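Local coordinates for alcohol oxidase (Myceliophthora thermophila, PDB 6F74), which binds FAD as a VAO-type flavoprotein and probably oxidises its substrates with oxygen, as do other members of the oxygen-dependent FAD-linked oxidoreductase family, at residues E136-T141 against L173-F178; T189-C194 against I272-H277; I204-A209 against G235-W240; L261-M266 against G295-Q300. One frame throughout, in Å; residues are numbered along the deposited sequence.

Interaction 1: E136-T141 against L173-F178; sequences EDITLT and LWLHSF
Ile-138 reaches from the helix onto Leu-173, Leu-175 and Phe-178. Its CD1 lies over the middle of the Phe-178 ring, 3.8 Å from the ring centroid and only 8° off the ring normal. This is a CH-pi contact made by a methyl on the face. The same CD1 also meets Leu-175 CD2 at 3.8 Å, so one methyl serves two partners. The second branch of the isoleucine has a different target: CG2 packs on Leu-173 CD2 at 3.9 Å. With CD1 anti to CA (chi2 179°), the long branch is fully extended toward the turn. Ile-138 crosses each of its three partners at about a right angle.

One helical turn on, Thr-141 adds a weaker touch. Its CB sits 4.0 Å from Leu-173 CD1. Its hydroxyl is directed elsewhere: Thr-141 OG1 bonds to Asp-137 O at 2.7 Å. That carbonyl also takes Thr-141 N, and the two donors arrive from opposite faces of its plane.

Leu-175 and Phe-178 are the ends of a type I turn, closed by Phe-178 N to Leu-175 O at 2.9 Å. The turn follows strand 171-174 and brings both side chains up to the helix. Further out, Ile-296 and Leu-298 of strand 296-306 also pack on Ile-138. Asp-137 holds Lys-56 by a salt bridge near the helix start. Leu-175 touches the FAD.

No hydrogen bond joins the two segments. Between them the contact is apolar, and the helix meets both the strand end and the turn after it, with one isoleucine carrying most of the contacts behind a wall of the cofactor pocket.

Interaction 2: T189-C194 against I272-H277; sequences TSANKC and IVTANH
The amides of Asn-192 and Asn-276 meet tip to tip, with their planes turned 56° apart. Asn-276 ND2 gives a nearly straight bond to Asn-192 OD1 at 2.8 Å. The return bond, Asn-192 ND2 to Asn-276 OD1, is longer at 3.2 Å. Each acceptor lies in the plane of the amide that donates to it, but each donor is tilted from the plane of the carbonyl it meets. With CG between the backbone N and the carbonyl carbon (chi1 60°), the Asn-192 amide faces that of Asn-276.

Thr-274 CG2 abuts Asn-192 ND2 at 3.4 Å, and Cys-194 CB lies 3.5 Å from Asn-276 ND2. The type I turn 190-193 presents Asn-192. Ser-190 OG steadies it as an ST turn, accepting from Asn-192 N at 3.2 Å, and it is also bonded to Glu-262. Glu-262 takes Asn-276 ND2 as well, while Asn-192 ND2 has a second partner in Glu-279.

An alanine in place of Asn-192 would probably leave the Asn-276 amide without its paired partner, and take one donor from Glu-279. Cys-194 is disulfide-bonded to Cys-278. The loop is thus tied twice, to Asn-276 by a reciprocal amide pair and to Cys-278, just past the strand, by a covalent link.

Interaction 3: I204-A209 against G235-W240; sequences IHIDGA and GAIGGW. With FAD (flavin-adenine dinucleotide), chain I.
Ile-237 presses hardest on the strand 204-208, at its end. Its CD1 comes to 3.2 Å from Gly-208 O, and its CG2 meets Ile-206 CG2 at 3.8 Å. The two isoleucines slide past each other in opposite directions. With CG1 between the backbone N and the carbonyl carbon (chi1 71°), the longer branch of Ile-237 goes to Gly-208 O and CG2 to Ile-206. The rest is looser. Ile-206 CD1 stays 4.1 Å from Ala-236 CB, and Ile-237 CG1 stays 4.2 Å from Ala-209 CA. The outer side of the strand is partly exposed: Asp-207 points away from the loop and pairs with Arg-183, and His-205 stacks on His-301.

The loop 235-238 leads into a short helix, with Gly-238 at its N-cap. It is a cofactor-binding loop of the PCMH-type FAD domain. Gly-235 N donates to FAD O1P at 2.7 Å. Gly-238 CA lies 3.4 Å from FAD N7A, close enough that a CB there would clash with the adenine.

Trp-240, in the short helix, reaches the flavin end, with CD1 at 3.1 Å from FAD O2' and NE1 at 3.2 Å from FAD C2. An alanine here would probably open a gap beside the flavin and ribityl chain, and leave Trp-212 without its edge-to-face partner.

Interaction 4: L261-M266 against G295-Q300; sequences LEAQIM and GIVLSQ. With FAD (flavin-adenine dinucleotide), chain I.
Met-266, Gln-264 and Leu-298 bury the most surface where strands 261-266 and 296-300 run antiparallel, 154° apart, with a classic beta bulge between them. At the bulge Leu-298 and Ser-299 both stand opposite Gln-264. Gln-264 O takes Leu-298 N at 2.9 Å, and Ser-299 N reaches the same oxygen by a weak bond. In return Gln-264 N bonds to Ser-299 O at 3.1 Å, with the donor above the carbonyl plane.

The side chain of Gln-264 starts on the Ser-299 side of the sheet. Ser-299 OG touches both its CB and its CG at 3.4 Å. The chain then bends at chi2 (-64°), and the amide leads away from strand 296-300. Its NE2 finds Thr-274 of the neighbouring strand.

Met-266 forms a hydrogen-bonded pair with Ile-296. Met-266 N gives to Ile-296 O, and Ile-296 N gives back to Met-266 O at 2.9 Å. Met-266 CB packs loosely against Leu-298 CD1 at 4.3 Å. Helix 135-147 covers Met-266 through Ile-138 and Thr-139.

On the face away from Met-266 lie Ala-263, Ile-265, Val-297 and Gln-300. Ile-265 CG2 rests 3.6 Å from Gly-295 CA, where a CB would clash with it.

Val-297, in a non-hydrogen-bonded pair with Ile-265, turns its backbone to the cofactor instead. Val-297 N donates to FAD N1A, and FAD N6A donates to Val-297 O at 2.9 Å.

All four contacts build the FAD-binding part of the chain. Interaction 1 closes first along the sequence. Interaction 3 is nested within the loop closed by interaction 2, and interactions 2 and 4 interleave. Interactions 2, 3 and 4 reach one antiparallel sheet, in which strand 296-306 pairs with both 203-208 and 260-266, and 260-266 pairs with 272-276. Interactions 3 and 4 have centres about 9 Å apart and both touch FAD, interaction 3 along its phosphate, flavin and adenine, interaction 4 at its adenine. Interaction 1, centred about 14 Å from each, packs helix 135-147 on strand 171-174 of a separate mixed sheet, and its side chains also touch strand 296-306. Interaction 2 lies farther out, joined to interaction 4 through Glu-262 and Gln-264.

Interaction 1: E136-T141 against L173-F178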
# COMPACT_ATOMS: atom_id res chain seq x y z
N GLU A 136 4.95 -14.62 -22.95
CA GLU A 136 4.75 -14.25 -24.33
C GLU A 136 3.69 -13.13 -24.35
O GLU A 136 3.87 -12.11 -24.99
CB GLU A 136 4.34 -15.44 -25.19
CG GLU A 136 5.46 -16.48 -25.43
CD GLU A 136 5.87 -17.22 -24.16
OE1 GLU A 136 5.03 -17.59 -23.34
OE2 GLU A 136 7.06 -17.42 -23.93
N ASP A 137 2.60 -13.33 -23.61
CA ASP A 137 1.58 -12.29 -23.42
C ASP A 137 2.19 -10.96 -23.03
O ASP A 137 1.87 -9.91 -23.59
CB ASP A 137 0.58 -12.67 -22.32
CG ASP A 137 -0.28 -13.87 -22.69
OD1 ASP A 137 -0.36 -14.23 -23.86
OD2 ASP A 137 -0.91 -14.45 -21.77
N ILE A 138 3.11 -11.02 -22.07
CA ILE A 138 3.71 -9.83 -21.50
C ILE A 138 4.62 -9.17 -22.54
O ILE A 138 4.58 -7.93 -22.72
CB ILE A 138 4.56 -10.14 -20.25
CG1 ILE A 138 3.71 -10.76 -19.14
CG2 ILE A 138 5.24 -8.87 -19.72
CD1 ILE A 138 4.50 -11.11 -17.90
N THR A 139 5.46 -9.98 -23.19
CA THR A 139 6.35 -9.49 -24.24
C THR A 139 5.52 -8.78 -25.34
O THR A 139 5.88 -7.68 -25.77
CB THR A 139 7.19 -10.63 -24.86
OG1 THR A 139 8.14 -11.10 -23.89
CG2 THR A 139 7.98 -10.17 -26.10
N LEU A 140 4.44 -9.42 -25.78
CA LEU A 140 3.62 -8.87 -26.86
C LEU A 140 2.90 -7.55 -26.46
O LEU A 140 2.75 -6.64 -27.28
CB LEU A 140 2.58 -9.89 -27.35
CG LEU A 140 3.08 -11.13 -28.11
CD1 LEU A 140 2.05 -12.25 -28.06
CD2 LEU A 140 3.42 -10.77 -29.56
N THR A 141 2.51 -7.46 -25.19
CA THR A 141 1.84 -6.29 -24.69
C THR A 141 2.81 -5.13 -24.60
O THR A 141 2.54 -4.05 -25.12
CB THR A 141 1.16 -6.57 -23.34
OG1 THR A 141 0.32 -7.69 -23.50
CG2 THR A 141 0.33 -5.35 -22.84
N LEU A 173 -1.28 -3.78 -18.80
CA LEU A 173 -0.71 -5.09 -18.59
C LEU A 173 -1.23 -5.61 -17.28
O LEU A 173 -0.72 -5.23 -16.20
CB LEU A 173 0.82 -5.01 -18.58
CG LEU A 173 1.54 -6.33 -18.29
CD1 LEU A 173 1.29 -7.36 -19.38
CD2 LEU A 173 3.01 -6.03 -18.14
N TRP A 174 -2.26 -6.45 -17.35
CA TRP A 174 -2.87 -7.06 -16.15
C TRP A 174 -2.22 -8.41 -15.83
O TRP A 174 -2.31 -9.36 -16.60
CB TRP A 174 -4.37 -7.23 -16.40
CG TRP A 174 -5.20 -7.58 -15.21
CD1 TRP A 174 -4.99 -7.21 -13.90
CD2 TRP A 174 -6.40 -8.34 -15.22
NE1 TRP A 174 -5.99 -7.71 -13.10
CE2 TRP A 174 -6.87 -8.40 -13.89
CE3 TRP A 174 -7.14 -8.96 -16.22
CZ2 TRP A 174 -8.06 -9.06 -13.54
CZ3 TRP A 174 -8.32 -9.63 -15.88
CH2 TRP A 174 -8.76 -9.67 -14.54
N LEU A 175 -1.54 -8.48 -14.69
CA LEU A 175 -0.72 -9.64 -14.32
C LEU A 175 -1.42 -10.63 -13.40
O LEU A 175 -0.81 -11.60 -12.97
CB LEU A 175 0.59 -9.15 -13.72
CG LEU A 175 1.43 -8.33 -14.71
CD1 LEU A 175 2.61 -7.71 -13.97
CD2 LEU A 175 1.92 -9.18 -15.89
N HIS A 176 -2.70 -10.42 -13.13
CA HIS A 176 -3.42 -11.18 -12.09
C HIS A 176 -3.44 -12.69 -12.35
O HIS A 176 -3.44 -13.48 -11.43
CB HIS A 176 -4.82 -10.60 -11.93
CG HIS A 176 -5.63 -11.23 -10.85
ND1 HIS A 176 -6.80 -11.89 -11.10
CD2 HIS A 176 -5.46 -11.25 -9.51
CE1 HIS A 176 -7.31 -12.32 -9.97
NE2 HIS A 176 -6.54 -11.92 -8.98
N SER A 177 -3.44 -13.12 -13.62
CA SER A 177 -3.34 -14.57 -13.95
C SER A 177 -1.95 -15.03 -14.39
O SER A 177 -1.81 -16.09 -15.00
CB SER A 177 -4.35 -14.94 -15.03
OG SER A 177 -5.64 -14.48 -14.69
N PHE A 178 -0.91 -14.25 -14.10
CA PHE A 178 0.46 -14.62 -14.45
C PHE A 178 1.02 -15.32 -13.24
O PHE A 178 1.59 -14.69 -12.35
CB PHE A 178 1.28 -13.38 -14.85
CG PHE A 178 2.70 -13.69 -15.19
CD1 PHE A 178 3.02 -14.43 -16.33
CD2 PHE A 178 3.74 -13.25 -14.37
CE1 PHE A 178 4.34 -14.72 -16.64
CE2 PHE A 178 5.07 -13.51 -14.71
CZ PHE A 178 5.36 -14.27 -15.84

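Interaction 2: T189-C194 against I272-H277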
# COMPACT_ATOMS: atom_id res chain seq x y z
N THR A 189 18.23 -20.79 -3.01
CA THR A 189 18.99 -21.17 -4.20
C THR A 189 18.74 -20.11 -5.26
O THR A 189 17.63 -19.93 -5.73
CB THR A 189 18.56 -22.56 -4.72
OG1 THR A 189 18.65 -23.48 -3.66
CG2 THR A 189 19.46 -23.03 -5.88
N SER A 190 19.80 -19.38 -5.60
CA SER A 190 19.74 -18.23 -6.47
C SER A 190 19.85 -18.67 -7.93
O SER A 190 20.63 -19.56 -8.27
CB SER A 190 20.85 -17.24 -6.13
OG SER A 190 21.03 -16.28 -7.18
N ALA A 191 19.10 -17.97 -8.79
CA ALA A 191 19.16 -18.15 -10.23
C ALA A 191 20.54 -17.96 -10.84
O ALA A 191 20.84 -18.57 -11.86
CB ALA A 191 18.15 -17.22 -10.91
N ASN A 192 21.38 -17.12 -10.24
CA ASN A 192 22.78 -16.93 -10.71
C ASN A 192 23.82 -17.34 -9.68
O ASN A 192 24.98 -16.95 -9.78
CB ASN A 192 23.02 -15.48 -11.18
CG ASN A 192 22.79 -14.44 -10.08
OD1 ASN A 192 22.72 -14.77 -8.89
ND2 ASN A 192 22.65 -13.17 -10.48
N LYS A 193 23.40 -18.15 -8.71
CA LYS A 193 24.25 -18.66 -7.60
C LYS A 193 24.94 -17.60 -6.74
O LYS A 193 26.01 -17.84 -6.18
CB LYS A 193 25.24 -19.71 -8.11
CG LYS A 193 24.58 -20.91 -8.80
CD LYS A 193 23.63 -21.67 -7.84
CE LYS A 193 22.72 -22.67 -8.55
NZ LYS A 193 23.43 -23.48 -9.58
N CYS A 194 24.28 -16.46 -6.61
CA CYS A 194 24.82 -15.36 -5.82
C CYS A 194 24.86 -15.71 -4.34
O CYS A 194 23.86 -16.20 -3.78
CB CYS A 194 23.98 -14.10 -6.04
SG CYS A 194 24.70 -12.61 -5.35
N ILE A 272 14.84 -9.98 -20.35
CA ILE A 272 14.56 -10.53 -19.04
C ILE A 272 15.89 -10.68 -18.32
O ILE A 272 16.74 -11.41 -18.79
CB ILE A 272 13.83 -11.88 -19.11
CG1 ILE A 272 12.46 -11.64 -19.78
CG2 ILE A 272 13.66 -12.46 -17.71
CD1 ILE A 272 11.53 -12.84 -19.78
N VAL A 273 16.05 -9.97 -17.18
CA VAL A 273 17.31 -9.97 -16.43
C VAL A 273 17.11 -10.41 -14.98
O VAL A 273 16.02 -10.24 -14.41
CB VAL A 273 18.01 -8.60 -16.43
CG1 VAL A 273 18.38 -8.16 -17.85
CG2 VAL A 273 17.18 -7.53 -15.73
N THR A 274 18.19 -10.92 -14.39
CA THR A 274 18.25 -11.16 -12.95
C THR A 274 18.70 -9.89 -12.26
O THR A 274 19.63 -9.20 -12.74
CB THR A 274 19.20 -12.34 -12.63
OG1 THR A 274 18.66 -13.52 -13.22
CG2 THR A 274 19.34 -12.57 -11.15
N ALA A 275 18.03 -9.55 -11.17
CA ALA A 275 18.43 -8.45 -10.31
C ALA A 275 18.65 -8.99 -8.90
O ALA A 275 17.70 -9.44 -8.25
CB ALA A 275 17.39 -7.35 -10.29
N ASN A 276 19.91 -8.95 -8.46
CA ASN A 276 20.25 -9.33 -7.09
C ASN A 276 21.59 -8.69 -6.68
O ASN A 276 22.09 -7.78 -7.37
CB ASN A 276 20.14 -10.87 -6.88
CG ASN A 276 21.22 -11.68 -7.58
OD1 ASN A 276 22.19 -11.14 -8.10
ND2 ASN A 276 21.04 -13.00 -7.58
N HIS A 277 22.18 -9.20 -5.61
CA HIS A 277 23.40 -8.62 -5.05
C HIS A 277 24.58 -8.72 -6.02
O HIS A 277 25.48 -7.87 -5.98
CB HIS A 277 23.75 -9.29 -3.69
CG HIS A 277 22.63 -9.24 -2.69
ND1 HIS A 277 21.50 -10.04 -2.78
CD2 HIS A 277 22.46 -8.48 -1.58
CE1 HIS A 277 20.68 -9.76 -1.79
NE2 HIS A 277 21.24 -8.82 -1.04

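Interaction 3: I204-A209 against G235-W240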
# COMPACT_ATOMS: atom_id res chain seq x y z
N ILE A 204 11.10 -18.47 -0.30
CA ILE A 204 10.01 -18.79 -1.20
C ILE A 204 10.26 -18.14 -2.56
O ILE A 204 10.52 -16.92 -2.64
CB ILE A 204 8.62 -18.46 -0.61
CG1 ILE A 204 8.35 -19.37 0.59
CG2 ILE A 204 7.54 -18.66 -1.66
CD1 ILE A 204 6.98 -19.27 1.25
N HIS A 205 10.20 -18.95 -3.62
CA HIS A 205 10.21 -18.46 -4.99
C HIS A 205 8.79 -18.09 -5.36
O HIS A 205 7.94 -18.96 -5.57
CB HIS A 205 10.77 -19.52 -5.96
CG HIS A 205 10.99 -19.00 -7.35
ND1 HIS A 205 11.38 -19.80 -8.41
CD2 HIS A 205 10.76 -17.78 -7.88
CE1 HIS A 205 11.44 -19.08 -9.50
NE2 HIS A 205 11.07 -17.84 -9.21
N ILE A 206 8.51 -16.79 -5.38
CA ILE A 206 7.20 -16.34 -5.80
C ILE A 206 7.26 -16.15 -7.30
O ILE A 206 7.66 -15.08 -7.76
CB ILE A 206 6.79 -15.05 -5.08
CG1 ILE A 206 6.96 -15.21 -3.56
CG2 ILE A 206 5.35 -14.69 -5.43
CD1 ILE A 206 6.75 -13.92 -2.77
N ASP A 207 6.86 -17.18 -8.06
CA ASP A 207 7.03 -17.23 -9.50
C ASP A 207 5.76 -16.78 -10.19
O ASP A 207 5.11 -17.54 -10.89
CB ASP A 207 7.44 -18.66 -9.94
CG ASP A 207 8.13 -18.70 -11.29
OD1 ASP A 207 8.27 -17.64 -11.98
OD2 ASP A 207 8.54 -19.83 -11.68
N GLY A 208 5.41 -15.51 -9.99
CA GLY A 208 4.21 -14.94 -10.57
C GLY A 208 3.72 -13.75 -9.76
O GLY A 208 4.22 -13.49 -8.67
N ALA A 209 2.73 -13.03 -10.30
CA ALA A 209 2.10 -11.92 -9.60
C ALA A 209 1.04 -12.44 -8.62
O ALA A 209 -0.15 -12.11 -8.69
CB ALA A 209 1.47 -10.98 -10.58
N GLY A 235 -0.89 -7.62 -3.80
CA GLY A 235 0.16 -8.36 -4.53
C GLY A 235 1.41 -8.53 -3.71
O GLY A 235 1.74 -7.65 -2.87
N ALA A 236 2.08 -9.67 -3.90
CA ALA A 236 3.31 -9.97 -3.18
C ALA A 236 4.54 -9.33 -3.80
O ALA A 236 5.49 -9.06 -3.07
CB ALA A 236 3.52 -11.47 -3.09
N ILE A 237 4.55 -9.09 -5.12
CA ILE A 237 5.79 -8.68 -5.79
C ILE A 237 5.74 -7.35 -6.55
O ILE A 237 6.69 -7.05 -7.29
CB ILE A 237 6.36 -9.82 -6.69
CG1 ILE A 237 5.53 -10.06 -7.96
CG2 ILE A 237 6.48 -11.09 -5.88
CD1 ILE A 237 6.21 -10.98 -8.94
N GLY A 238 4.72 -6.51 -6.32
CA GLY A 238 4.55 -5.28 -7.09
C GLY A 238 4.82 -4.06 -6.22
O GLY A 238 5.95 -3.84 -5.77
N GLY A 239 3.78 -3.27 -6.00
CA GLY A 239 3.90 -2.07 -5.19
C GLY A 239 4.20 -2.34 -3.72
O GLY A 239 4.83 -1.51 -3.07
N TRP A 240 3.73 -3.46 -3.19
CA TRP A 240 3.86 -3.72 -1.76
C TRP A 240 5.34 -3.71 -1.31
O TRP A 240 5.72 -2.84 -0.53
CB TRP A 240 3.08 -4.97 -1.31
CG TRP A 240 2.99 -5.16 0.16
CD1 TRP A 240 1.98 -4.78 0.98
CD2 TRP A 240 3.95 -5.82 0.99
NE1 TRP A 240 2.27 -5.13 2.28
CE2 TRP A 240 3.47 -5.78 2.30
CE3 TRP A 240 5.19 -6.41 0.74
CZ2 TRP A 240 4.17 -6.31 3.37
CZ3 TRP A 240 5.88 -6.95 1.81
CH2 TRP A 240 5.37 -6.92 3.11
PA FAD I . -1.29 -2.60 -7.96
O1A FAD I . -2.34 -1.48 -7.98
O2A FAD I . -1.57 -3.78 -8.82
O5B FAD I . 0.09 -1.94 -8.34
C5B FAD I . 0.65 -0.98 -7.50
C4B FAD I . 1.80 -0.30 -8.22
O4B FAD I . 2.79 -1.29 -8.45
C3B FAD I . 1.49 0.28 -9.58
O3B FAD I . 2.40 1.36 -9.80
C2B FAD I . 1.86 -0.82 -10.55
O2B FAD I . 2.33 -0.37 -11.82
C1B FAD I . 3.01 -1.48 -9.84
N9A FAD I . 3.17 -2.92 -10.07
C8A FAD I . 2.36 -3.90 -9.65
N7A FAD I . 2.83 -5.11 -10.01
C5A FAD I . 3.97 -4.89 -10.67
C6A FAD I . 4.96 -5.76 -11.30
N6A FAD I . 4.74 -7.10 -11.24
N1A FAD I . 6.02 -5.17 -11.91
C2A FAD I . 6.17 -3.82 -11.92
N3A FAD I . 5.30 -2.96 -11.34
C4A FAD I . 4.20 -3.45 -10.70
N1 FAD I . 0.29 -2.13 2.43
C2 FAD I . 1.01 -2.46 3.53
O2 FAD I . 2.21 -2.09 3.60
N3 FAD I . 0.48 -3.19 4.53
C4 FAD I . -0.79 -3.61 4.53
O4 FAD I . -1.28 -4.27 5.47
C4X FAD I . -1.65 -3.27 3.37
N5 FAD I . -2.94 -3.66 3.31
C5X FAD I . -3.70 -3.34 2.24
C6 FAD I . -5.03 -3.76 2.18
C7 FAD I . -5.84 -3.48 1.10
C7M FAD I . -7.25 -3.99 1.22
C8 FAD I . -5.28 -2.72 -0.06
C8M FAD I . -6.09 -2.41 -1.31
C9 FAD I . -3.96 -2.28 0.00
C9A FAD I . -3.13 -2.56 1.10
N10 FAD I . -1.77 -2.15 1.18
C10 FAD I . -1.01 -2.49 2.30
C1' FAD I . -1.13 -1.29 0.15
C2' FAD I . -0.27 -1.92 -0.91
O2' FAD I . 1.02 -2.12 -0.34
C3' FAD I . -0.14 -0.94 -2.08
O3' FAD I . -1.42 -0.47 -2.54
C4' FAD I . 0.63 -1.56 -3.25
O4' FAD I . 0.74 -0.61 -4.31
C5' FAD I . -0.05 -2.83 -3.74
O5' FAD I . 0.68 -3.40 -4.81
P FAD I . -0.21 -4.23 -5.82
O1P FAD I . -1.09 -5.19 -5.06
O2P FAD I . 0.72 -4.75 -6.87
O3P FAD I . -1.14 -3.05 -6.40

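Interaction 4: L261-M266 against G295-Q300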
# COMPACT_ATOMS: atom_id res chain seq x y z
N LEU A 261 15.36 -11.17 -2.04
CA LEU A 261 16.71 -11.69 -2.28
C LEU A 261 17.17 -11.52 -3.71
O LEU A 261 18.36 -11.31 -3.97
CB LEU A 261 16.73 -13.17 -1.94
CG LEU A 261 16.57 -13.47 -0.45
CD1 LEU A 261 16.15 -14.93 -0.26
CD2 LEU A 261 17.86 -13.11 0.31
N GLU A 262 16.22 -11.67 -4.64
CA GLU A 262 16.44 -11.45 -6.06
C GLU A 262 15.11 -11.35 -6.78
O GLU A 262 14.05 -11.63 -6.20
CB GLU A 262 17.29 -12.57 -6.68
CG GLU A 262 16.73 -13.96 -6.68
CD GLU A 262 17.75 -14.97 -7.18
OE1 GLU A 262 18.86 -15.01 -6.64
OE2 GLU A 262 17.45 -15.71 -8.15
N ALA A 263 15.19 -10.95 -8.05
CA ALA A 263 14.02 -10.85 -8.91
C ALA A 263 14.39 -11.19 -10.37
O ALA A 263 15.53 -11.02 -10.77
CB ALA A 263 13.42 -9.45 -8.83
N GLN A 264 13.40 -11.64 -11.13
CA GLN A 264 13.48 -11.66 -12.57
C GLN A 264 12.60 -10.50 -13.02
O GLN A 264 11.49 -10.33 -12.52
CB GLN A 264 12.95 -12.97 -13.14
CG GLN A 264 13.77 -14.22 -12.82
CD GLN A 264 15.14 -14.17 -13.41
OE1 GLN A 264 15.31 -13.95 -14.60
NE2 GLN A 264 16.15 -14.36 -12.59
N ILE A 265 13.14 -9.70 -13.94
CA ILE A 265 12.52 -8.48 -14.38
C ILE A 265 12.68 -8.34 -15.89
O ILE A 265 13.80 -8.49 -16.40
CB ILE A 265 13.16 -7.24 -13.71
CG1 ILE A 265 13.04 -7.34 -12.18
CG2 ILE A 265 12.46 -5.98 -14.18
CD1 ILE A 265 13.73 -6.23 -11.42
N MET A 266 11.58 -8.04 -16.57
CA MET A 266 11.59 -7.71 -17.99
C MET A 266 11.73 -6.19 -18.13
O MET A 266 10.88 -5.42 -17.66
CB MET A 266 10.32 -8.21 -18.68
CG MET A 266 10.27 -7.89 -20.18
SD MET A 266 8.82 -8.56 -21.09
CE MET A 266 8.84 -10.25 -20.55
N GLY A 295 10.96 -1.72 -14.27
CA GLY A 295 10.86 -2.91 -15.13
C GLY A 295 9.64 -3.66 -14.67
O GLY A 295 9.06 -3.30 -13.64
N ILE A 296 9.23 -4.68 -15.43
CA ILE A 296 8.09 -5.52 -15.05
C ILE A 296 8.59 -6.69 -14.22
O ILE A 296 9.31 -7.56 -14.73
CB ILE A 296 7.33 -6.08 -16.28
CG1 ILE A 296 6.89 -4.96 -17.22
CG2 ILE A 296 6.10 -6.87 -15.85
CD1 ILE A 296 6.72 -5.43 -18.65
N VAL A 297 8.19 -6.73 -12.94
CA VAL A 297 8.66 -7.76 -12.03
C VAL A 297 7.88 -9.06 -12.29
O VAL A 297 6.66 -9.14 -12.08
CB VAL A 297 8.58 -7.33 -10.56
CG1 VAL A 297 9.17 -8.42 -9.66
CG2 VAL A 297 9.31 -6.01 -10.34
N LEU A 298 8.62 -10.06 -12.78
CA LEU A 298 8.05 -11.36 -13.12
C LEU A 298 8.03 -12.31 -11.94
O LEU A 298 7.14 -13.15 -11.82
CB LEU A 298 8.84 -12.01 -14.26
CG LEU A 298 9.04 -11.18 -15.53
CD1 LEU A 298 9.85 -11.94 -16.53
CD2 LEU A 298 7.72 -10.65 -16.05
N SER A 299 9.07 -12.24 -11.12
CA SER A 299 9.19 -13.13 -9.98
C SER A 299 10.10 -12.50 -8.94
O SER A 299 10.94 -11.67 -9.26
CB SER A 299 9.76 -14.47 -10.43
OG SER A 299 11.16 -14.35 -10.59
N GLN A 300 9.94 -12.91 -7.69
CA GLN A 300 10.94 -12.60 -6.66
C GLN A 300 11.17 -13.84 -5.82
O GLN A 300 10.32 -14.75 -5.72
CB GLN A 300 10.53 -11.42 -5.75
CG GLN A 300 10.46 -10.03 -6.43
CD GLN A 300 9.91 -8.91 -5.53
OE1 GLN A 300 9.16 -9.17 -4.59
NE2 GLN A 300 10.30 -7.66 -5.81
PA FAD I . -1.29 -2.60 -7.96
O1A FAD I . -2.34 -1.48 -7.98
O2A FAD I . -1.57 -3.78 -8.82
O5B FAD I . 0.09 -1.94 -8.34
C5B FAD I . 0.65 -0.98 -7.50
C4B FAD I . 1.80 -0.30 -8.22
O4B FAD I . 2.79 -1.29 -8.45
C3B FAD I . 1.49 0.28 -9.58
O3B FAD I . 2.40 1.36 -9.80
C2B FAD I . 1.86 -0.82 -10.55
O2B FAD I . 2.33 -0.37 -11.82
C1B FAD I . 3.01 -1.48 -9.84
N9A FAD I . 3.17 -2.92 -10.07
C8A FAD I . 2.36 -3.90 -9.65
N7A FAD I . 2.83 -5.11 -10.01
C5A FAD I . 3.97 -4.89 -10.67
C6A FAD I . 4.96 -5.76 -11.30
N6A FAD I . 4.74 -7.10 -11.24
N1A FAD I . 6.02 -5.17 -11.91
C2A FAD I . 6.17 -3.82 -11.92
N3A FAD I . 5.30 -2.96 -11.34
C4A FAD I . 4.20 -3.45 -10.70
N1 FAD I . 0.29 -2.13 2.43
C2 FAD I . 1.01 -2.46 3.53
O2 FAD I . 2.21 -2.09 3.60
N3 FAD I . 0.48 -3.19 4.53
C4 FAD I . -0.79 -3.61 4.53
O4 FAD I . -1.28 -4.27 5.47
C4X FAD I . -1.65 -3.27 3.37
N5 FAD I . -2.94 -3.66 3.31
C5X FAD I . -3.70 -3.34 2.24
C6 FAD I . -5.03 -3.76 2.18
C7 FAD I . -5.84 -3.48 1.10
C7M FAD I . -7.25 -3.99 1.22
C8 FAD I . -5.28 -2.72 -0.06
C8M FAD I . -6.09 -2.41 -1.31
C9 FAD I . -3.96 -2.28 0.00
C9A FAD I . -3.13 -2.56 1.10
N10 FAD I . -1.77 -2.15 1.18
C10 FAD I . -1.01 -2.49 2.30
C1' FAD I . -1.13 -1.29 0.15
C2' FAD I . -0.27 -1.92 -0.91
O2' FAD I . 1.02 -2.12 -0.34
C3' FAD I . -0.14 -0.94 -2.08
O3' FAD I . -1.42 -0.47 -2.54
C4' FAD I . 0.63 -1.56 -3.25
O4' FAD I . 0.74 -0.61 -4.31
C5' FAD I . -0.05 -2.83 -3.74
O5' FAD I . 0.68 -3.40 -4.81
P FAD I . -0.21 -4.23 -5.82
O1P FAD I . -1.09 -5.19 -5.06
O2P FAD I . 0.72 -4.75 -6.87
O3P FAD I . -1.14 -3.05 -6.40